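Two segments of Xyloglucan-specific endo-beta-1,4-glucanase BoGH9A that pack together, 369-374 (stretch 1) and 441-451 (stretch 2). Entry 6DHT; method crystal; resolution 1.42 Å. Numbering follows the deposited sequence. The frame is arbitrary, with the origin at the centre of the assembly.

Stretch 1, residues 369-374: IYTAPG
Stretch 2 441-451: AEKCMNQGVSL

An extended, non-regular segment (369-374) lies against one helix (441-451, continuing beyond both ends), burying 261 Å² in all. The helix carries a wider pi-type turn at 441-445, where Asn 446 N bonds to Ala 441 O (3.1 Å), followed by i-to-i+4 bonds, as from Gly 448 N to Cys 444 O (3.1 Å). The closest CA pair is Ala 372 CA and Asn 446 CA, 5.8 Å apart; from there stretch 1 runs back toward Ser 450 and forward toward Glu 442, so the two stretches run in opposite senses. Ile 369 (phi/psi -136/158, chi1 and chi2 t) stays out of reach. Tyr 370 (-89/133, chi1 t, chi2 89°) points toward the helix and its OH donates to Ser 450 OG at 2.7 Å, near the ring plane. Ser 450 (chi1 m) in turn donates from OG to Asn 446 O, 2.8 Å, relaying the bond into the helix backbone. Thr 371 (-132/150, chi1 p) points away. Ala 372 (-64/155) turns its methyl inward, CB to Asn 446 CB 4.1 Å and to Ser 450 OG 3.9 Å, both van der Waals contacts. Pro 373 (-67/149, C-gamma endo) sets CG 3.9 Å from Asn 446 CG; its O accepts a weak bond from Asn 446 ND2 (3.0 Å, 125°), with Asn 446 at chi1 m, chi2 -15°. Gly 374 (-159/164) ends the segment beside Glu 442.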

# COMPACT_ATOMS: atom_id res chain seq x y z
N ILE A 369 -18.15 -12.84 -2.31
CA ILE A 369 -17.52 -12.34 -3.53
C ILE A 369 -16.09 -11.86 -3.19
O ILE A 369 -15.80 -11.59 -2.02
CB ILE A 369 -18.37 -11.19 -4.08
CG1 ILE A 369 -17.96 -10.82 -5.50
CG2 ILE A 369 -18.29 -9.98 -3.15
CD1 ILE A 369 -18.85 -9.73 -6.12
N TYR A 370 -15.20 -11.78 -4.18
CA TYR A 370 -13.88 -11.19 -3.96
C TYR A 370 -13.94 -9.68 -4.22
O TYR A 370 -14.52 -9.24 -5.22
CB TYR A 370 -12.82 -11.80 -4.88
CG TYR A 370 -11.47 -11.18 -4.65
CD1 TYR A 370 -10.60 -11.70 -3.70
CD2 TYR A 370 -11.08 -10.04 -5.35
CE1 TYR A 370 -9.37 -11.11 -3.46
CE2 TYR A 370 -9.86 -9.45 -5.12
CZ TYR A 370 -9.01 -9.97 -4.17
OH TYR A 370 -7.78 -9.41 -3.91
N THR A 371 -13.36 -8.90 -3.31
CA THR A 371 -13.17 -7.45 -3.51
C THR A 371 -11.73 -7.17 -3.14
O THR A 371 -11.16 -7.84 -2.29
CB THR A 371 -14.08 -6.62 -2.61
OG1 THR A 371 -13.91 -7.03 -1.25
CG2 THR A 371 -15.54 -6.80 -3.00
N ALA A 372 -11.13 -6.16 -3.77
CA ALA A 372 -9.73 -5.84 -3.53
C ALA A 372 -9.55 -5.39 -2.09
O ALA A 372 -10.51 -4.90 -1.46
CB ALA A 372 -9.29 -4.73 -4.48
N PRO A 373 -8.34 -5.55 -1.54
CA PRO A 373 -8.09 -5.11 -0.17
C PRO A 373 -8.17 -3.59 0.00
O PRO A 373 -7.86 -2.84 -0.92
CB PRO A 373 -6.67 -5.66 0.12
CG PRO A 373 -6.03 -5.74 -1.23
CD PRO A 373 -7.14 -6.15 -2.16
N GLY A 374 -8.59 -3.17 1.19
CA GLY A 374 -8.54 -1.79 1.63
C GLY A 374 -8.60 -1.75 3.13
O GLY A 374 -8.98 -2.72 3.77
N ALA A 441 -3.77 3.93 -5.22
CA ALA A 441 -3.45 2.78 -4.37
C ALA A 441 -4.67 1.87 -4.23
O ALA A 441 -4.58 0.65 -4.45
CB ALA A 441 -2.99 3.23 -3.01
N GLU A 442 -5.79 2.45 -3.81
CA GLU A 442 -6.98 1.67 -3.43
C GLU A 442 -7.57 0.89 -4.57
O GLU A 442 -8.09 -0.22 -4.35
CB GLU A 442 -8.10 2.57 -2.90
CG GLU A 442 -9.22 1.78 -2.19
CD GLU A 442 -10.40 2.64 -1.67
OE1 GLU A 442 -10.18 3.61 -0.92
OE2 GLU A 442 -11.56 2.32 -1.99
N LYS A 443 -7.53 1.45 -5.77
CA LYS A 443 -8.06 0.76 -6.92
C LYS A 443 -6.97 0.32 -7.86
O LYS A 443 -6.86 -0.86 -8.16
CB LYS A 443 -9.12 1.57 -7.63
CG LYS A 443 -9.86 0.74 -8.65
CD LYS A 443 -11.17 1.34 -9.03
CE LYS A 443 -11.96 0.34 -9.84
NZ LYS A 443 -13.18 0.95 -10.41
N CYS A 444 -6.14 1.22 -8.38
CA CYS A 444 -5.18 0.79 -9.40
C CYS A 444 -4.18 -0.26 -8.87
O CYS A 444 -4.04 -1.34 -9.43
CB CYS A 444 -4.46 2.00 -9.99
SG CYS A 444 -3.44 1.64 -11.41
N MET A 445 -3.48 0.08 -7.79
CA MET A 445 -2.51 -0.87 -7.24
C MET A 445 -3.20 -2.13 -6.73
O MET A 445 -2.75 -3.24 -7.01
CB MET A 445 -1.70 -0.27 -6.09
CG MET A 445 -0.65 0.73 -6.45
SD MET A 445 0.69 0.11 -7.43
CE MET A 445 0.10 0.49 -9.09
N ASN A 446 -4.28 -1.99 -5.96
CA ASN A 446 -4.84 -3.18 -5.32
C ASN A 446 -5.60 -4.06 -6.32
O ASN A 446 -5.71 -5.27 -6.12
CB ASN A 446 -5.64 -2.82 -4.07
CG ASN A 446 -4.75 -2.44 -2.95
OD1 ASN A 446 -3.55 -2.69 -2.99
ND2 ASN A 446 -5.30 -1.75 -1.96
N GLN A 447 -6.07 -3.47 -7.40
CA GLN A 447 -6.55 -4.28 -8.52
C GLN A 447 -5.39 -5.09 -9.12
O GLN A 447 -5.52 -6.29 -9.38
CB GLN A 447 -7.16 -3.37 -9.58
CG GLN A 447 -7.80 -4.02 -10.76
CD GLN A 447 -8.38 -2.96 -11.66
OE1 GLN A 447 -7.71 -2.46 -12.55
NE2 GLN A 447 -9.59 -2.53 -11.36
N GLY A 448 -4.26 -4.42 -9.31
CA GLY A 448 -3.03 -5.09 -9.72
C GLY A 448 -2.62 -6.23 -8.81
O GLY A 448 -2.27 -7.30 -9.29
N VAL A 449 -2.63 -5.99 -7.51
CA VAL A 449 -2.29 -7.03 -6.53
C VAL A 449 -3.23 -8.23 -6.70
O VAL A 449 -2.79 -9.39 -6.68
CB VAL A 449 -2.36 -6.48 -5.09
CG1 VAL A 449 -2.18 -7.60 -4.06
CG2 VAL A 449 -1.30 -5.43 -4.84
N SER A 450 -4.52 -7.95 -6.83
CA SER A 450 -5.54 -8.99 -7.03
C SER A 450 -5.26 -9.81 -8.29
O SER A 450 -5.34 -11.06 -8.30
CB SER A 450 -6.93 -8.38 -7.06
OG SER A 450 -7.19 -7.64 -5.89
N LEU A 451 -4.90 -9.13 -9.38
CA LEU A 451 -4.55 -9.82 -10.63
C LEU A 451 -3.31 -10.66 -10.49
O LEU A 451 -3.21 -11.75 -11.06
CB LEU A 451 -4.38 -8.77 -11.75
CG LEU A 451 -5.68 -8.13 -12.19
CD1 LEU A 451 -5.42 -6.89 -13.04
CD2 LEU A 451 -6.55 -9.13 -12.97